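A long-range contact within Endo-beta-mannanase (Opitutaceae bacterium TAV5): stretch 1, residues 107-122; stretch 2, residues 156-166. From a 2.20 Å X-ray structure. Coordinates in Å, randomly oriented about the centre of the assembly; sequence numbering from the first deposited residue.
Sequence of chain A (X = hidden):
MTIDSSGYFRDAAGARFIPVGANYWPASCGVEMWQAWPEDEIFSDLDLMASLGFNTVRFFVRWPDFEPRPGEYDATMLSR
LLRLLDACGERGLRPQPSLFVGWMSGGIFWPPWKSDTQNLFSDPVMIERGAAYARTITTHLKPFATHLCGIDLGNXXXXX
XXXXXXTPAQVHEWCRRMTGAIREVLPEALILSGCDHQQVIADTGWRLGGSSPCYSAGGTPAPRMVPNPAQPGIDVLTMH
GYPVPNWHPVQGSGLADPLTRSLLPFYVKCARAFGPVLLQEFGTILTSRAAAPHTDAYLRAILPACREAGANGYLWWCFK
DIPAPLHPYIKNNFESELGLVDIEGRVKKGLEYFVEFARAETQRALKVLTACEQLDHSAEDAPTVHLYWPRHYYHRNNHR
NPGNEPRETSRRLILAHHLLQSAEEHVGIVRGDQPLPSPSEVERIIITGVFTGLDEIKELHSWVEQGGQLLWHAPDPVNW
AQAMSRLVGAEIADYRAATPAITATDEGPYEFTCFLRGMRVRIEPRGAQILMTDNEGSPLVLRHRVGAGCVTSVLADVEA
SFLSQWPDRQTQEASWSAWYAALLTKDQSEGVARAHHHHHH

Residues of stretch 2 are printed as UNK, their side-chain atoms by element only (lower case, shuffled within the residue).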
# COMPACT_ATOMS: atom_id res chain seq x y z
N GLY A 107 -8.53 17.99 15.39
CA GLY A 107 -8.77 17.12 16.52
C GLY A 107 -10.05 16.32 16.32
O GLY A 107 -10.86 16.58 15.42
N ILE A 108 -10.23 15.34 17.20
CA ILE A 108 -11.43 14.52 17.23
C ILE A 108 -11.88 14.42 18.68
O ILE A 108 -11.09 14.04 19.56
CB ILE A 108 -11.22 13.11 16.63
CG1 ILE A 108 -10.66 13.22 15.20
CG2 ILE A 108 -12.53 12.36 16.61
CD1 ILE A 108 -10.60 11.90 14.44
N PHE A 109 -13.14 14.77 18.93
CA PHE A 109 -13.65 15.03 20.27
C PHE A 109 -14.88 14.15 20.46
O PHE A 109 -15.99 14.53 20.06
CB PHE A 109 -13.99 16.52 20.45
CG PHE A 109 -12.80 17.41 20.27
CD1 PHE A 109 -11.93 17.65 21.33
CD2 PHE A 109 -12.50 17.95 19.03
CE1 PHE A 109 -10.82 18.46 21.16
CE2 PHE A 109 -11.38 18.75 18.85
CZ PHE A 109 -10.54 19.01 19.92
N TRP A 110 -14.69 13.00 21.05
CA TRP A 110 -15.75 12.05 21.30
C TRP A 110 -16.00 11.92 22.81
O TRP A 110 -15.15 12.30 23.63
CB TRP A 110 -15.40 10.67 20.72
CG TRP A 110 -15.39 10.55 19.22
CD1 TRP A 110 -14.44 9.92 18.46
CD2 TRP A 110 -16.38 11.05 18.28
NE1 TRP A 110 -14.77 10.00 17.12
CE2 TRP A 110 -15.95 10.69 16.99
CE3 TRP A 110 -17.58 11.76 18.42
CZ2 TRP A 110 -16.68 11.01 15.83
CZ3 TRP A 110 -18.30 12.08 17.27
CH2 TRP A 110 -17.84 11.71 15.99
N PRO A 111 -17.16 11.42 23.21
CA PRO A 111 -17.39 11.19 24.64
C PRO A 111 -16.41 10.18 25.18
O PRO A 111 -15.96 9.27 24.45
CB PRO A 111 -18.83 10.66 24.68
CG PRO A 111 -19.50 11.29 23.47
CD PRO A 111 -18.39 11.28 22.40
N PRO A 112 -16.00 10.32 26.44
CA PRO A 112 -14.98 9.40 26.99
C PRO A 112 -15.42 7.94 27.01
O PRO A 112 -14.57 7.06 26.96
CB PRO A 112 -14.73 9.94 28.40
CG PRO A 112 -15.89 10.84 28.72
CD PRO A 112 -16.37 11.38 27.40
N TRP A 113 -16.73 7.68 27.04
CA TRP A 113 -17.25 6.31 27.07
C TRP A 113 -17.27 5.64 25.70
O TRP A 113 -17.72 4.50 25.59
CB TRP A 113 -18.65 6.30 27.66
CG TRP A 113 -19.53 7.42 27.20
CD1 TRP A 113 -19.73 8.63 27.82
CD2 TRP A 113 -20.37 7.43 26.03
NE1 TRP A 113 -20.64 9.37 27.12
CE2 TRP A 113 -21.04 8.67 26.01
CE3 TRP A 113 -20.62 6.51 25.01
CZ2 TRP A 113 -21.94 9.02 25.00
CZ3 TRP A 113 -21.52 6.86 24.01
CH2 TRP A 113 -22.16 8.10 24.01
N LYS A 114 -16.81 6.32 24.65
CA LYS A 114 -16.60 5.67 23.36
C LYS A 114 -15.12 5.34 23.25
O LYS A 114 -14.27 6.24 23.33
CB LYS A 114 -17.05 6.55 22.20
CG LYS A 114 -16.58 6.09 20.82
CD LYS A 114 -16.64 7.23 19.79
CE LYS A 114 -16.03 6.84 18.42
NZ LYS A 114 -14.67 6.29 18.59
N SER A 115 -14.80 4.05 23.12
CA SER A 115 -13.43 3.63 22.91
C SER A 115 -13.09 3.70 21.43
O SER A 115 -13.96 3.74 20.56
CB SER A 115 -13.22 2.21 23.42
OG SER A 115 -13.73 1.29 22.47
N ASP A 116 -11.78 3.71 21.15
CA ASP A 116 -11.36 3.72 19.75
C ASP A 116 -11.75 2.43 19.04
O ASP A 116 -11.83 2.43 17.81
CB ASP A 116 -9.86 3.96 19.65
CG ASP A 116 -9.41 5.16 20.45
OD1 ASP A 116 -10.16 6.18 20.49
OD2 ASP A 116 -8.32 5.08 21.05
N THR A 117 -12.03 1.35 19.78
CA THR A 117 -12.54 0.14 19.15
C THR A 117 -13.98 0.27 18.69
O THR A 117 -14.46 -0.60 17.95
CB THR A 117 -12.43 -1.07 20.10
OG1 THR A 117 -13.49 -1.02 21.06
CG2 THR A 117 -11.08 -1.08 20.83
N GLN A 118 -14.70 1.31 19.10
CA GLN A 118 -16.11 1.46 18.78
C GLN A 118 -16.26 2.43 17.62
O GLN A 118 -16.10 3.64 17.79
CB GLN A 118 -16.90 1.95 19.99
CG GLN A 118 -17.07 0.94 21.11
CD GLN A 118 -17.72 1.62 22.26
OE1 GLN A 118 -17.03 2.16 23.12
NE2 GLN A 118 -19.05 1.70 22.23
N ASN A 119 -16.57 1.88 16.46
CA ASN A 119 -16.74 2.63 15.24
C ASN A 119 -18.03 3.44 15.30
O ASN A 119 -19.10 2.86 15.51
CB ASN A 119 -16.77 1.67 14.06
CG ASN A 119 -16.96 2.39 12.72
OD1 ASN A 119 -18.07 2.79 12.37
ND2 ASN A 119 -15.87 2.56 11.98
N LEU A 120 -17.92 4.75 15.08
CA LEU A 120 -19.07 5.64 15.24
C LEU A 120 -20.28 5.15 14.45
O LEU A 120 -21.42 5.28 14.92
CB LEU A 120 -18.71 7.07 14.79
CG LEU A 120 -19.87 8.09 14.86
CD1 LEU A 120 -20.07 8.60 16.27
CD2 LEU A 120 -19.73 9.27 13.87
N PHE A 121 -20.06 4.56 13.28
CA PHE A 121 -21.16 4.24 12.38
C PHE A 121 -21.73 2.84 12.57
O PHE A 121 -22.92 2.62 12.30
CB PHE A 121 -20.70 4.38 10.92
CG PHE A 121 -20.19 5.75 10.57
CD1 PHE A 121 -21.00 6.87 10.71
CD2 PHE A 121 -18.89 5.92 10.09
CE1 PHE A 121 -20.54 8.15 10.38
CE2 PHE A 121 -18.42 7.19 9.74
CZ PHE A 121 -19.25 8.30 9.88
N SER A 122 -20.91 1.87 12.99
CA SER A 122 -21.31 0.47 12.97
C SER A 122 -21.49 -0.14 14.34
O SER A 122 -22.21 -1.14 14.46
CB SER A 122 -20.26 -0.36 12.22
OG SER A 122 -19.02 -0.13 12.85
N UNK A 156 -18.14 17.30 8.93
CA UNK A 156 -17.18 16.56 8.10
C UNK A 156 -17.10 15.10 8.54
O UNK A 156 -16.03 14.55 8.79
c UNK A 156 -15.87 18.70 7.68
c UNK A 156 -14.54 19.25 7.20
o UNK A 156 -13.48 18.79 7.69
o UNK A 156 -14.57 20.16 6.33
c UNK A 156 -15.81 17.23 8.14
N UNK A 157 -18.28 14.49 8.67
CA UNK A 157 -18.34 13.11 9.12
C UNK A 157 -17.62 12.19 8.15
O UNK A 157 -17.22 11.09 8.54
c UNK A 157 -20.17 12.69 11.81
c UNK A 157 -20.54 13.35 10.48
c UNK A 157 -19.80 12.68 9.31
c UNK A 157 -22.06 13.34 10.26
N UNK A 158 -17.44 12.63 6.91
CA UNK A 158 -16.74 11.85 5.91
C UNK A 158 -15.23 11.92 6.03
O UNK A 158 -14.53 11.21 5.31
c UNK A 158 -16.81 13.78 4.31
o UNK A 158 -17.31 14.64 5.02
c UNK A 158 -17.18 12.33 4.53
o UNK A 158 -15.99 14.07 3.44
N UNK A 159 -14.70 12.81 6.87
CA UNK A 159 -13.27 12.89 7.13
C UNK A 159 -12.82 11.94 8.23
O UNK A 159 -11.61 11.80 8.44
c UNK A 159 -12.89 14.32 7.52
N UNK A 160 -13.77 11.32 8.93
CA UNK A 160 -13.47 10.51 10.09
C UNK A 160 -12.78 9.21 9.68
O UNK A 160 -13.19 8.58 8.70
c UNK A 160 -15.36 11.32 11.66
c UNK A 160 -16.78 10.96 12.07
c UNK A 160 -14.75 10.18 10.85
c UNK A 160 -14.49 11.66 12.87
N UNK A 161 -11.76 8.78 10.42
CA UNK A 161 -11.19 7.44 10.15
C UNK A 161 -12.25 6.36 10.16
O UNK A 161 -12.10 5.34 9.47
c UNK A 161 -10.18 8.45 12.12
c UNK A 161 -11.34 9.34 11.71
c UNK A 161 -10.18 7.22 11.29
N UNK A 162 -13.34 6.57 10.90
CA UNK A 162 -14.41 5.58 11.01
C UNK A 162 -15.02 5.23 9.65
O UNK A 162 -15.56 4.13 9.49
c UNK A 162 -15.52 6.08 11.95
o UNK A 162 -14.20 7.53 13.27
o UNK A 162 -15.35 5.97 14.33
c UNK A 162 -14.98 6.56 13.28
N UNK A 163 -14.96 6.16 8.68
CA UNK A 163 -15.47 5.91 7.32
C UNK A 163 -14.74 4.78 6.59
O UNK A 163 -15.32 4.13 5.71
c UNK A 163 -15.36 7.17 6.47
s UNK A 163 -16.32 8.51 7.15
N UNK A 164 -13.44 4.61 6.86
CA UNK A 164 -12.68 3.53 6.22
C UNK A 164 -13.06 2.18 6.78
O UNK A 164 -13.03 1.18 6.07
o UNK A 164 -10.75 5.06 6.23
c UNK A 164 -11.16 3.72 6.42
N UNK A 165 -13.42 2.13 8.06
CA UNK A 165 -13.67 0.86 8.72
C UNK A 165 -15.13 0.42 8.64
O UNK A 165 -15.42 -0.76 8.85
c UNK A 165 -13.24 0.96 10.18
N UNK A 166 -16.05 1.33 8.36
CA UNK A 166 -17.45 0.95 8.20
C UNK A 166 -17.77 0.82 6.72
O UNK A 166 -17.27 1.59 5.90
c UNK A 166 -18.36 1.99 8.83
O HOH W 1 -13.27 8.93 15.03

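Position 156 carries three side-chain carbons in a line, the third bearing two oxygens: a carboxylate on a two-carbon arm, hence Glu156. It lies out of reach of stretch 1, and one carboxylate oxygen is hydrogen-bonded elsewhere in the structure.

Position 157 has four carbons forked at the second, which is leucine. Leu157 points toward stretch 1, where its CD2 lies 4.0 Å from Leu120 CD2; its backbone O sits 3.7 Å from Phe121 CZ, near the plane of the ring and at its edge.

Position 158 has two carbons, the second with two oxygens, a short carboxylate that identifies Asp158. It points away from stretch 1. The single carbon at position 159 makes it Ala159, again out of reach; its N donates to Glu156 O at 2.9 Å.

At position 160 the four carbons fork at the second, so this is another leucine. Leu160 points toward stretch 1 and meets several side chains: its CD2 is 3.7 Å from Trp110 CZ2 and 4.2 Å from Ile108 CD1, while its CD1 is 3.8 Å from Leu120 CD2 and 4.2 Å from Phe121 CZ. Both methyls reach Trp110: Leu160 CD1 is also 3.8 Å from Trp110 CZ2.

Position 161 shows three carbons closing a ring onto the backbone N, a feature unique to proline. Pro161 CD packs 3.8 Å from Ile108 CD1.

Position 162 has two carbons, the second with two oxygens, and points toward stretch 1. One oxygen receives the backbone N of Leu120 at 2.9 Å with a nearly linear N-H...O angle of 177°. This is Asp162, the oxygen being OD2. The other, OD1, accepts from a water at 2.4 Å, and that water accepts from Trp110 NE1 at 2.8 Å. Lys114 NZ stays 4.3 Å from Asp162 OD2, beyond a salt bridge, and instead donates to Gln118 O at 3.1 Å.

Position 163 has one carbon followed by a sulfur: Cys163. Although its CA-to-CB bond points away, SG comes within 3.6 Å of Phe121 CE2; it lies 4.8 Å from the ring centroid and 71° off the normal, an oblique approach.

Position 164, one carbon then one oxygen, is Ser164, pointing away without contact. Positions 165 and 166 each have a lone carbon, giving Ala165 and Ala166. Their CB atoms both approach the amide of Asn119: Ala165 CB is 3.6 Å from Asn119 ND2, and Ala166 CB is 3.6 Å from Asn119 OD1 and 3.9 Å from Phe121 CB.

The contact combines a polar clasp with apolar packing. Asn119 ND2 donates to Asp162 O at 3.0 Å (164°), while Asp162 OD2 accepts from Leu120 N, so each stretch supplies one backbone and one side-chain group. Asn119 OD1 meanwhile accepts from Phe121 N at 2.8 Å and Ser122 N at 3.0 Å, bracing the local backbone. Around this clasp, Phe121 and Leu120 pack against the leucines, and Leu160 extends the apolar surface to Trp110 and Ile108. In all, 522 Å² is buried, summed over both sides.

Stretch 2 156-166: ELDALPDCSAA
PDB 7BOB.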